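Local structure of 6-phosphogluconolactonase (Leishmania braziliensis, 3CSS) at residues A5-I10 against S252-L257; T207-A212 against R244-C249; L41-G46 against V69-G74; G164-T169 against P193-K198. The protein probably hydrolyses 6-phospho-D-glucono-1,5-lactone to 6-phospho-D-gluconate, the second step of the oxidative pentose phosphate pathway. All blocks are in the same frame, centred on the assembly; numbering follows the deposited sequence.

Interaction 1 of 4, residues A5-I10 against S252-L257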
loop_
_atom_site.group_PDB
_atom_site.type_symbol
_atom_site.label_atom_id
_atom_site.label_comp_id
_atom_site.label_asym_id
_atom_site.label_seq_id
_atom_site.Cartn_x
_atom_site.Cartn_y
_atom_site.Cartn_z
ATOM N N ALA A 5 5.250 5.298 17.996
ATOM C CA ALA A 5 6.217 6.379 17.859
ATOM C C ALA A 5 6.675 6.462 16.402
ATOM O O ALA A 5 7.756 5.964 16.055
ATOM C CB ALA A 5 7.413 6.158 18.802
ATOM N N PRO A 6 5.836 7.057 15.537
ATOM C CA PRO A 6 6.209 7.131 14.123
ATOM C C PRO A 6 7.247 8.190 13.866
ATOM O O PRO A 6 7.322 9.193 14.582
ATOM C CB PRO A 6 4.895 7.539 13.432
ATOM C CG PRO A 6 4.156 8.278 14.478
ATOM C CD PRO A 6 4.502 7.627 15.777
ATOM N N THR A 7 8.063 7.968 12.842
ATOM C CA THR A 7 8.885 9.014 12.307
ATOM C C THR A 7 7.980 9.919 11.453
ATOM O O THR A 7 7.212 9.433 10.632
ATOM C CB THR A 7 10.028 8.428 11.448
ATOM O OG1 THR A 7 10.917 7.681 12.296
ATOM C CG2 THR A 7 10.810 9.542 10.748
ATOM N N VAL A 8 8.079 11.229 11.620
ATOM C CA VAL A 8 7.322 12.172 10.788
ATOM C C VAL A 8 8.299 13.148 10.151
ATOM O O VAL A 8 9.080 13.788 10.853
ATOM C CB VAL A 8 6.285 12.971 11.585
ATOM C CG1 VAL A 8 5.578 14.000 10.681
ATOM C CG2 VAL A 8 5.276 12.027 12.238
ATOM N N LYS A 9 8.265 13.219 8.826
ATOM C CA LYS A 9 9.151 14.131 8.064
ATOM C C LYS A 9 8.275 14.995 7.155
ATOM O O LYS A 9 7.615 14.506 6.232
ATOM C CB LYS A 9 10.188 13.374 7.247
ATOM C CG LYS A 9 11.190 14.283 6.545
ATOM C CD LYS A 9 12.177 13.470 5.707
ATOM C CE LYS A 9 13.077 14.371 4.911
ATOM N NZ LYS A 9 14.013 15.114 5.802
ATOM N N ILE A 10 8.241 16.281 7.469
ATOM C CA ILE A 10 7.511 17.242 6.670
ATOM C C ILE A 10 8.449 17.742 5.620
ATOM O O ILE A 10 9.441 18.430 5.923
ATOM C CB ILE A 10 7.004 18.449 7.497
ATOM C CG1 ILE A 10 6.050 17.990 8.595
ATOM C CG2 ILE A 10 6.317 19.460 6.563
ATOM C CD1 ILE A 10 4.929 17.266 8.129
ATOM N N SER A 252 7.861 -0.493 12.033
ATOM C CA SER A 252 8.092 0.938 12.101
ATOM C C SER A 252 7.072 1.619 11.205
ATOM O O SER A 252 6.591 1.028 10.221
ATOM C CB SER A 252 9.491 1.295 11.620
ATOM O OG SER A 252 9.626 1.177 10.212
ATOM N N VAL A 253 6.727 2.852 11.545
ATOM C CA VAL A 253 5.844 3.653 10.696
ATOM C C VAL A 253 6.524 5.009 10.476
ATOM O O VAL A 253 7.020 5.653 11.430
ATOM C CB VAL A 253 4.434 3.836 11.300
ATOM C CG1 VAL A 253 3.580 4.816 10.497
ATOM C CG2 VAL A 253 3.708 2.480 11.467
ATOM N N THR A 254 6.576 5.400 9.207
ATOM C CA THR A 254 7.085 6.704 8.794
ATOM C C THR A 254 6.031 7.441 7.972
ATOM O O THR A 254 5.485 6.862 7.043
ATOM C CB THR A 254 8.334 6.531 7.973
ATOM O OG1 THR A 254 9.315 5.819 8.754
ATOM C CG2 THR A 254 8.884 7.879 7.475
ATOM N N LEU A 255 5.761 8.689 8.339
ATOM C CA LEU A 255 4.858 9.583 7.591
ATOM C C LEU A 255 5.712 10.647 6.881
ATOM O O LEU A 255 6.379 11.430 7.534
ATOM C CB LEU A 255 3.866 10.276 8.507
ATOM C CG LEU A 255 3.025 9.412 9.440
ATOM C CD1 LEU A 255 1.924 10.297 10.119
ATOM C CD2 LEU A 255 2.409 8.238 8.730
ATOM N N LEU A 256 5.700 10.619 5.547
ATOM C CA LEU A 256 6.341 11.620 4.701
ATOM C C LEU A 256 5.259 12.542 4.162
ATOM O O LEU A 256 4.417 12.108 3.381
ATOM C CB LEU A 256 7.089 10.923 3.537
ATOM C CG LEU A 256 8.150 9.891 3.962
ATOM C CD1 LEU A 256 8.763 9.175 2.736
ATOM C CD2 LEU A 256 9.231 10.498 4.848
ATOM N N LEU A 257 5.277 13.792 4.623
ATOM C CA LEU A 257 4.161 14.701 4.460
ATOM C C LEU A 257 4.650 15.989 3.835
ATOM O O LEU A 257 5.803 16.354 4.019
ATOM C CB LEU A 257 3.563 15.028 5.825
ATOM C CG LEU A 257 3.093 13.868 6.700
ATOM C CD1 LEU A 257 2.554 14.440 8.004
ATOM C CD2 LEU A 257 2.040 13.002 5.971
HETATM O O HOH W 1 7.929 3.673 14.091
HETATM O O HOH W 2 9.938 5.162 12.110
#

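Interaction 2 of 4, residues T207-A212 against R244-C249. Unlike the reference sequence in segment 207-212: Tyr211 (reference His).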
loop_
_atom_site.group_PDB
_atom_site.type_symbol
_atom_site.label_atom_id
_atom_site.label_comp_id
_atom_site.label_asym_id
_atom_site.label_seq_id
_atom_site.Cartn_x
_atom_site.Cartn_y
_atom_site.Cartn_z
ATOM N N THR A 207 -4.378 -6.403 8.892
ATOM C CA THR A 207 -3.476 -7.389 9.508
ATOM C C THR A 207 -2.121 -7.448 8.820
ATOM O O THR A 207 -1.071 -7.411 9.466
ATOM C CB THR A 207 -4.119 -8.789 9.491
ATOM O OG1 THR A 207 -5.428 -8.711 10.063
ATOM C CG2 THR A 207 -3.281 -9.768 10.312
ATOM N N VAL A 208 -2.137 -7.553 7.497
ATOM C CA VAL A 208 -0.881 -7.636 6.739
ATOM C C VAL A 208 -0.066 -6.385 7.001
ATOM O O VAL A 208 1.127 -6.439 7.278
ATOM C CB VAL A 208 -1.119 -7.809 5.235
ATOM C CG1 VAL A 208 0.193 -7.778 4.477
ATOM C CG2 VAL A 208 -1.864 -9.109 4.951
ATOM N N ILE A 209 -0.726 -5.235 6.927
ATOM C CA ILE A 209 -0.033 -3.962 7.154
ATOM C C ILE A 209 0.561 -3.877 8.565
ATOM O O ILE A 209 1.694 -3.411 8.749
ATOM C CB ILE A 209 -0.979 -2.771 6.823
ATOM C CG1 ILE A 209 -1.319 -2.812 5.337
ATOM C CG2 ILE A 209 -0.321 -1.454 7.153
ATOM C CD1 ILE A 209 -2.478 -1.927 4.924
ATOM N N GLN A 210 -0.180 -4.391 9.544
ATOM C CA GLN A 210 0.224 -4.361 10.947
ATOM C C GLN A 210 1.329 -5.379 11.310
ATOM O O GLN A 210 1.900 -5.296 12.399
ATOM C CB GLN A 210 -1.003 -4.545 11.837
ATOM C CG GLN A 210 -1.942 -3.352 11.794
ATOM C CD GLN A 210 -3.240 -3.601 12.515
ATOM O OE1 GLN A 210 -3.676 -4.750 12.616
ATOM N NE2 GLN A 210 -3.881 -2.540 13.001
ATOM N N TYR A 211 1.582 -6.345 10.428
ATOM C CA TYR A 211 2.685 -7.280 10.589
ATOM C C TYR A 211 3.914 -6.938 9.717
ATOM O O TYR A 211 4.954 -7.612 9.812
ATOM C CB TYR A 211 2.218 -8.690 10.295
ATOM C CG TYR A 211 1.509 -9.349 11.448
ATOM C CD1 TYR A 211 0.163 -9.655 11.392
ATOM C CD2 TYR A 211 2.209 -9.687 12.595
ATOM C CE1 TYR A 211 -0.471 -10.282 12.451
ATOM C CE2 TYR A 211 1.584 -10.315 13.670
ATOM C CZ TYR A 211 0.238 -10.613 13.592
ATOM O OH TYR A 211 -0.394 -11.241 14.662
ATOM N N ALA A 212 3.810 -5.912 8.881
ATOM C CA ALA A 212 4.920 -5.507 8.030
ATOM C C ALA A 212 6.060 -4.958 8.886
ATOM O O ALA A 212 5.836 -4.390 9.962
ATOM C CB ALA A 212 4.466 -4.464 6.970
ATOM N N ARG A 244 -6.349 5.295 11.288
ATOM C CA ARG A 244 -5.870 5.200 12.664
ATOM C C ARG A 244 -5.442 3.771 13.044
ATOM O O ARG A 244 -4.677 3.599 14.001
ATOM C CB ARG A 244 -6.897 5.755 13.647
ATOM C CG ARG A 244 -6.369 5.929 15.059
ATOM C CD ARG A 244 -7.364 6.595 16.006
ATOM N NE ARG A 244 -6.862 6.568 17.392
ATOM C CZ ARG A 244 -6.010 7.434 17.927
ATOM N NH1 ARG A 244 -5.523 8.445 17.239
ATOM N NH2 ARG A 244 -5.649 7.295 19.195
ATOM N N PHE A 245 -5.875 2.737 12.300
ATOM C CA PHE A 245 -5.367 1.377 12.574
ATOM C C PHE A 245 -3.837 1.279 12.484
ATOM O O PHE A 245 -3.223 0.347 13.038
ATOM C CB PHE A 245 -6.036 0.316 11.678
ATOM C CG PHE A 245 -5.515 0.269 10.268
ATOM C CD1 PHE A 245 -4.363 -0.453 9.954
ATOM C CD2 PHE A 245 -6.193 0.930 9.231
ATOM C CE1 PHE A 245 -3.881 -0.480 8.644
ATOM C CE2 PHE A 245 -5.729 0.872 7.917
ATOM C CZ PHE A 245 -4.570 0.175 7.634
ATOM N N LEU A 246 -3.213 2.215 11.771
ATOM C CA LEU A 246 -1.735 2.250 11.683
ATOM C C LEU A 246 -1.027 2.368 13.046
ATOM O O LEU A 246 0.114 1.931 13.213
ATOM C CB LEU A 246 -1.303 3.389 10.757
ATOM C CG LEU A 246 -1.623 3.204 9.283
ATOM C CD1 LEU A 246 -1.287 4.488 8.510
ATOM C CD2 LEU A 246 -0.909 1.955 8.673
ATOM N N ARG A 247 -1.727 2.903 14.040
ATOM C CA ARG A 247 -1.188 3.019 15.393
ATOM C C ARG A 247 -0.831 1.659 15.985
ATOM O O ARG A 247 -0.013 1.579 16.915
ATOM C CB ARG A 247 -2.186 3.719 16.316
ATOM C CG ARG A 247 -2.419 5.190 16.008
ATOM C CD ARG A 247 -3.237 5.890 17.086
ATOM N NE ARG A 247 -2.472 5.978 18.331
ATOM C CZ ARG A 247 -1.583 6.930 18.583
ATOM N NH1 ARG A 247 -1.337 7.898 17.708
ATOM N NH2 ARG A 247 -0.922 6.919 19.729
ATOM N N ASP A 248 -1.472 0.602 15.482
ATOM C CA ASP A 248 -1.282 -0.763 15.969
ATOM C C ASP A 248 -0.324 -1.602 15.120
ATOM O O ASP A 248 -0.244 -2.827 15.291
ATOM C CB ASP A 248 -2.628 -1.470 16.089
ATOM C CG ASP A 248 -3.503 -0.883 17.166
ATOM O OD1 ASP A 248 -2.971 -0.494 18.221
ATOM O OD2 ASP A 248 -4.731 -0.807 16.930
ATOM N N CYS A 249 0.412 -0.940 14.229
ATOM C CA CYS A 249 1.458 -1.593 13.466
ATOM C C CYS A 249 2.537 -2.094 14.392
ATOM O O CYS A 249 2.956 -1.421 15.324
ATOM C CB CYS A 249 2.096 -0.658 12.460
ATOM S SG CYS A 249 1.039 -0.323 11.008
HETATM O O HOH W 3 -6.006 -1.796 14.874
#

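Interaction 3 of 4, residues L41-G46 against V69-G74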
loop_
_atom_site.group_PDB
_atom_site.type_symbol
_atom_site.label_atom_id
_atom_site.label_comp_id
_atom_site.label_asym_id
_atom_site.label_seq_id
_atom_site.Cartn_x
_atom_site.Cartn_y
_atom_site.Cartn_z
ATOM N N LEU A 41 8.432 -5.629 -1.159
ATOM C CA LEU A 41 7.931 -4.242 -1.219
ATOM C C LEU A 41 6.500 -4.258 -1.747
ATOM O O LEU A 41 6.267 -4.765 -2.841
ATOM C CB LEU A 41 8.830 -3.396 -2.142
ATOM C CG LEU A 41 8.469 -1.916 -2.397
ATOM C CD1 LEU A 41 8.429 -1.140 -1.100
ATOM C CD2 LEU A 41 9.439 -1.267 -3.423
ATOM N N ALA A 42 5.563 -3.691 -0.986
ATOM C CA ALA A 42 4.196 -3.510 -1.452
ATOM C C ALA A 42 4.040 -2.086 -1.961
ATOM O O ALA A 42 4.187 -1.099 -1.199
ATOM C CB ALA A 42 3.186 -3.778 -0.333
ATOM N N LEU A 43 3.735 -1.986 -3.242
ATOM C CA LEU A 43 3.587 -0.724 -3.932
ATOM C C LEU A 43 2.259 -0.096 -3.648
ATOM O O LEU A 43 1.237 -0.800 -3.530
ATOM C CB LEU A 43 3.696 -0.958 -5.439
ATOM C CG LEU A 43 5.013 -1.522 -5.931
ATOM C CD1 LEU A 43 4.902 -1.788 -7.411
ATOM C CD2 LEU A 43 6.179 -0.594 -5.582
ATOM N N SER A 44 2.262 1.231 -3.479
ATOM C CA SER A 44 1.032 2.013 -3.423
ATOM C C SER A 44 0.673 2.564 -4.791
ATOM O O SER A 44 1.460 2.540 -5.730
ATOM C CB SER A 44 1.154 3.159 -2.436
ATOM O OG SER A 44 2.275 3.932 -2.794
ATOM N N GLY A 45 -0.541 3.067 -4.892
ATOM C CA GLY A 45 -1.046 3.542 -6.143
ATOM C C GLY A 45 -1.474 4.981 -6.082
ATOM O O GLY A 45 -0.939 5.789 -5.316
ATOM N N GLY A 46 -2.489 5.299 -6.881
ATOM C CA GLY A 46 -2.836 6.694 -7.076
ATOM C C GLY A 46 -1.677 7.295 -7.844
ATOM O O GLY A 46 -1.057 6.584 -8.645
ATOM N N VAL A 69 14.469 -6.960 -4.912
ATOM C CA VAL A 69 13.118 -6.646 -4.441
ATOM C C VAL A 69 12.089 -7.579 -5.073
ATOM O O VAL A 69 12.131 -7.845 -6.280
ATOM C CB VAL A 69 12.703 -5.177 -4.751
ATOM C CG1 VAL A 69 11.215 -4.940 -4.354
ATOM C CG2 VAL A 69 13.620 -4.167 -4.043
ATOM N N GLN A 70 11.188 -8.084 -4.241
ATOM C CA GLN A 70 9.983 -8.767 -4.698
ATOM C C GLN A 70 8.825 -7.782 -4.542
ATOM O O GLN A 70 8.513 -7.372 -3.415
ATOM C CB GLN A 70 9.724 -10.021 -3.873
ATOM C CG GLN A 70 8.421 -10.741 -4.240
ATOM C CD GLN A 70 8.231 -12.012 -3.445
ATOM O OE1 GLN A 70 8.271 -11.992 -2.222
ATOM N NE2 GLN A 70 8.033 -13.128 -4.144
ATOM N N PHE A 71 8.204 -7.433 -5.671
ATOM C CA PHE A 71 7.153 -6.414 -5.743
ATOM C C PHE A 71 5.763 -7.054 -5.703
ATOM O O PHE A 71 5.480 -8.035 -6.421
ATOM C CB PHE A 71 7.239 -5.608 -7.044
ATOM C CG PHE A 71 8.463 -4.760 -7.175
ATOM C CD1 PHE A 71 8.442 -3.443 -6.759
ATOM C CD2 PHE A 71 9.622 -5.269 -7.740
ATOM C CE1 PHE A 71 9.552 -2.630 -6.886
ATOM C CE2 PHE A 71 10.756 -4.465 -7.870
ATOM C CZ PHE A 71 10.717 -3.138 -7.441
ATOM N N ILE A 72 4.897 -6.463 -4.898
ATOM C CA ILE A 72 3.475 -6.767 -4.886
ATOM C C ILE A 72 2.704 -5.456 -4.898
ATOM O O ILE A 72 3.228 -4.414 -4.511
ATOM C CB ILE A 72 3.051 -7.640 -3.671
ATOM C CG1 ILE A 72 3.008 -6.837 -2.356
ATOM C CG2 ILE A 72 4.010 -8.884 -3.522
ATOM C CD1 ILE A 72 2.454 -7.662 -1.159
ATOM N N LEU A 73 1.463 -5.515 -5.364
ATOM C CA LEU A 73 0.581 -4.355 -5.282
ATOM C C LEU A 73 -0.167 -4.430 -3.948
ATOM O O LEU A 73 -0.860 -5.405 -3.642
ATOM C CB LEU A 73 -0.417 -4.331 -6.443
ATOM C CG LEU A 73 0.136 -4.108 -7.850
ATOM C CD1 LEU A 73 -0.980 -4.382 -8.861
ATOM C CD2 LEU A 73 0.686 -2.701 -8.016
ATOM N N GLY A 74 -0.005 -3.402 -3.126
ATOM C CA GLY A 74 -0.732 -3.332 -1.856
ATOM C C GLY A 74 -2.246 -3.140 -1.966
ATOM O O GLY A 74 -2.983 -3.522 -1.069
#

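Interaction 4 of 4, residues G164-T169 against P193-K198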
loop_
_atom_site.group_PDB
_atom_site.type_symbol
_atom_site.label_atom_id
_atom_site.label_comp_id
_atom_site.label_asym_id
_atom_site.label_seq_id
_atom_site.Cartn_x
_atom_site.Cartn_y
_atom_site.Cartn_z
ATOM N N GLY A 164 -5.994 9.071 1.570
ATOM C CA GLY A 164 -7.034 9.856 0.930
ATOM C C GLY A 164 -7.562 10.932 1.843
ATOM O O GLY A 164 -7.463 10.841 3.076
ATOM N N SER A 165 -8.190 11.936 1.233
ATOM C CA SER A 165 -8.875 12.979 2.010
ATOM C C SER A 165 -10.053 12.439 2.848
ATOM O O SER A 165 -10.517 13.115 3.755
ATOM C CB SER A 165 -9.360 14.098 1.111
ATOM O OG SER A 165 -10.375 13.620 0.244
ATOM N N ASP A 166 -10.515 11.237 2.523
ATOM C CA ASP A 166 -11.534 10.526 3.289
ATOM C C ASP A 166 -10.970 9.742 4.483
ATOM O O ASP A 166 -11.731 9.082 5.208
ATOM C CB ASP A 166 -12.317 9.602 2.366
ATOM C CG ASP A 166 -11.503 8.413 1.887
ATOM O OD1 ASP A 166 -10.262 8.503 1.889
ATOM O OD2 ASP A 166 -12.104 7.367 1.525
ATOM N N GLY A 167 -9.645 9.771 4.664
ATOM C CA GLY A 167 -8.995 9.037 5.753
ATOM C C GLY A 167 -8.590 7.604 5.425
ATOM O O GLY A 167 -8.052 6.898 6.281
ATOM N N HIS A 168 -8.871 7.137 4.201
ATOM C CA HIS A 168 -8.516 5.784 3.805
ATOM C C HIS A 168 -7.013 5.669 3.514
ATOM O O HIS A 168 -6.331 6.666 3.267
ATOM C CB HIS A 168 -9.366 5.303 2.602
ATOM C CG HIS A 168 -8.760 5.558 1.262
ATOM N ND1 HIS A 168 -8.901 6.754 0.594
ATOM C CD2 HIS A 168 -8.062 4.745 0.430
ATOM C CE1 HIS A 168 -8.275 6.689 -0.569
ATOM N NE2 HIS A 168 -7.763 5.476 -0.700
ATOM N N THR A 169 -6.528 4.432 3.529
ATOM C CA THR A 169 -5.205 4.103 3.027
ATOM C C THR A 169 -5.357 2.749 2.300
ATOM O O THR A 169 -6.372 2.037 2.477
ATOM C CB THR A 169 -4.158 4.044 4.169
ATOM O OG1 THR A 169 -2.834 3.926 3.627
ATOM C CG2 THR A 169 -4.444 2.893 5.167
ATOM N N PRO A 193 -17.658 7.882 -0.983
ATOM C CA PRO A 193 -18.309 8.818 -1.909
ATOM C C PRO A 193 -17.417 9.848 -2.611
ATOM O O PRO A 193 -17.647 10.158 -3.788
ATOM C CB PRO A 193 -19.340 9.510 -1.028
ATOM C CG PRO A 193 -19.733 8.469 -0.051
ATOM C CD PRO A 193 -18.433 7.760 0.270
ATOM N N THR A 194 -16.424 10.370 -1.905
ATOM C CA THR A 194 -15.528 11.392 -2.475
ATOM C C THR A 194 -14.404 10.836 -3.358
ATOM O O THR A 194 -13.718 11.619 -4.047
ATOM C CB THR A 194 -14.874 12.221 -1.382
ATOM O OG1 THR A 194 -14.065 11.369 -0.551
ATOM C CG2 THR A 194 -15.955 13.002 -0.557
ATOM N N MET A 195 -14.207 9.514 -3.333
ATOM C CA MET A 195 -13.017 8.899 -3.915
ATOM C C MET A 195 -13.279 8.223 -5.250
ATOM O O MET A 195 -14.350 7.619 -5.465
ATOM C CB MET A 195 -12.434 7.903 -2.931
ATOM C CG MET A 195 -11.989 8.556 -1.622
ATOM S SD MET A 195 -10.404 9.435 -1.793
ATOM C CE MET A 195 -10.902 11.146 -1.783
ATOM N N SER A 196 -12.276 8.317 -6.126
ATOM C CA SER A 196 -12.335 7.773 -7.486
ATOM C C SER A 196 -11.031 7.039 -7.812
ATOM O O SER A 196 -10.003 7.279 -7.176
ATOM C CB SER A 196 -12.539 8.911 -8.474
ATOM O OG SER A 196 -13.849 9.399 -8.351
ATOM N N PRO A 197 -11.051 6.139 -8.813
ATOM C CA PRO A 197 -12.138 5.730 -9.689
ATOM C C PRO A 197 -13.200 4.878 -8.991
ATOM O O PRO A 197 -12.884 4.171 -8.027
ATOM C CB PRO A 197 -11.423 4.921 -10.788
ATOM C CG PRO A 197 -10.161 4.500 -10.221
ATOM C CD PRO A 197 -9.774 5.514 -9.194
ATOM N N LYS A 198 -14.435 4.954 -9.493
ATOM C CA LYS A 198 -15.566 4.216 -8.947
ATOM C C LYS A 198 -15.546 2.777 -9.470
ATOM O O LYS A 198 -16.287 2.415 -10.389
ATOM C CB LYS A 198 -16.894 4.885 -9.335
ATOM C CG LYS A 198 -17.062 6.314 -8.831
ATOM C CD LYS A 198 -16.969 6.386 -7.325
ATOM C CE LYS A 198 -17.249 7.774 -6.788
ATOM N NZ LYS A 198 -17.082 7.795 -5.306
#

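Interaction 1 of 4, residues A5-I10 against S252-L257
Ile10 lays its CD1 methyl over the base of Leu257, with CD1 only 3.5 Å from Leu257 CB. That is tighter than usual for two carbons. Ile10 CG1 lies anti to its carbonyl carbon, and chi2 (-57°) then sets CD1 against Leu257. The two side chains cross at a slant, and CD1 also meets Leu257 CD1. Val8, two residues before Ile10 on the same strand, also meets Leu257: its CG1 is 4.1 Å from Leu257 CD1. Val8, Ile10, Leu255 and Leu257 share this face of the sheet, where helix 225-232 packs on Leu255 and Leu257. Thr7, Lys9, Thr254 and Leu256 point to the other face. There Thr7 and Thr254 lie side by side and point the same way. Lys9 CB touches Leu256 CD2 at 3.9 Å, while the rest of the lysine leads away. Helix 14-30 covers Leu256.

The backbones are joined by four hydrogen bonds. Thr7 N gives to Val253 O, and Thr7 O takes from Leu255 N at 2.8 Å. Lys9 N gives to Leu255 O with an N-H...O angle of 174°, and Lys9 O takes from Leu257 N. Two waters continue the join at the start of the pair. One accepts from Val253 N at 2.9 Å and donates to Ala5 O. The other donates to Val253 O and also bonds Thr7 OG1 at 2.7 Å. Strand 7-10 is an outermost strand of the main sheet, and strand 252-257 is its neighbour. Their parallel pairing, with helices on both faces, is typical of the Rossmann-like alpha/beta/alpha sandwich of this family.

Interaction 2 of 4, residues T207-A212 against R244-C249
Ile209 and Phe245 meet in the apolar centre, where their side chains cross at about a right angle. Ile209 CG2 lies at the edge of the Phe245 ring, near its plane, 4.0 Å from CE1. Ile209 CD1 touches the neighbouring rim atom, CZ. The same CG2 methyl also meets Leu246 CD2 at 3.8 Å, and Cys249 SG lies a little farther from it. Phe245 CG sits between its own backbone N and carbonyl carbon (chi1 77°), which puts the ring edge against Ile209.

The contact joins the short helix 206-211 to a 3-10 segment in the loop before strand 252-257. Both pack on the central sheet of the Rossmann-like fold. Ile209 and Cys249 touch Val215 of strand 214-219, and Leu246 touches Val217 of that strand and Leu161 of strand 158-162.

Outward from this layer, Gln210 runs extended across the 248-249 backbone, with CB and CG each 3.9 Å from Asp248 O. Its NE2 donates to Phe245 O at 3.0 Å, with an N-H...O angle of 161°. The acceptor lies in the Gln210 amide plane, but the donor is tilted 34° from the carbonyl plane. Asp248 N gives Phe245 O a second bond from the opposite face, so this oxygen is gripped by two donors. NE2 also lies at the edge of the Phe245 ring.

At the polar rim Gln210 and Asp248 lie side by side and point the same way. Water 3 bridges them: it accepts from Gln210 NE2 and donates to Asp248 OD2 at 2.6 Å. On the helix side, Gln210 O takes a hydrogen bond from Arg250 NH1.

Interaction 3 of 4, residues L41-G46 against V69-G74
Leu41 to Leu43 and Phe71 to Leu73 pair as neighbouring parallel strands in the centre of the Rossmann-like sheet. Helices 50-59 and 61-65 lie between them in the chain, as in a beta-alpha-beta unit. The short strand axes are turned by 34°.

Four backbone hydrogen bonds hold the pair. Leu41 N gives to Gln70 O, and Ile72 N gives to Leu41 O. Leu43 N gives to Ile72 O at 2.8 Å. The last bond to Leu43 O comes from Gly74 N, just past the paired residues 69-73. Two CA-H...O contacts add to the ladder, from Phe71 CA to Leu41 O and from Ala42 CA to Ile72 O.

The apolar contacts fall on two faces. On one, Ile72 CG1 lies between its backbone N and carbonyl carbon (chi1 75°), which sets it 3.7 Å from Ala42 CB. Helix 123-140 touches Ile72. On the other, the Phe71 ring lies among Leu41, Leu43 and Val69, with helix 87-96 against it. Leu41 CB meets Val69 CG1 at 3.6 Å. Leu41 points the same way as Phe71, and its CD2 is 3.7 Å from Phe71 CE1. Leu43 CD2 sits at the ring edge, in plane, while Val69 CG1 lies over the ring centre, 3.5 Å above one face.

Interaction 4 of 4, residues G164-T169 against P193-K198
Asp166 OD1 is gripped by two donors of His168 and faces the sulfur of Met195. His168 ND1 gives to OD1 at 2.6 Å. The bond uses the syn lone pair of OD1, and OD1 lies in the imidazole plane. His168 N gives a second bond at 3.0 Å, from above the carboxylate plane, which closes an Asx turn. The other oxygen, Asp166 OD2, bonds Ser192 OG.

Met195 reaches across from the 193-198 loop, bent at chi2 (-77°) and again at chi3. Its CG packs on the carboxylate, 3.4 Å from Asp166 OD2. SD approaches the imidazole obliquely, 3.7 Å from His168 CE1. The terminal CE comes 3.2 Å from Ser165 OG. Thr194 OG1 lies near Asp166 CB. No direct hydrogen bond crosses between the loops.

Within the Met195 loop, Lys198 NZ bonds Met195 O at 2.7 Å and also Pro193 O. Phe173 stacks on the His168 ring.

The bond from ND1 to OD1 and the Phe173 stack would limit rotation of the imidazole. The His-carboxylate pair lies in the loop after strand 158-162, as does the active-site histidine of related 6-phosphogluconolactonases. Met195 adds an apolar, polarisable neighbour beside this hydrogen-bonded pair.

How the interactions relate
Interactions 1 and 3 belong to the same eight-stranded sheet: interaction 1 at its outer edge, interaction 3 near its middle, with centres about 19 Å apart. Strands 214-219 and 158-162 lie between the two pairs. Interaction 2 packs on those strands and touches interaction 1 where Val253 CG2 meets Leu246 O at 4.0 Å. It also touches interaction 4, through Phe245 CE2 and Thr169 CG2 at 3.6 Å. Interaction 4 joins two loops that follow strands 158-162 and 186-189. Along the chain, interactions 3, 4 and 2 come in that order. Interaction 1 spans them all, so the first and last strands of the chain are neighbours at one edge of the sheet.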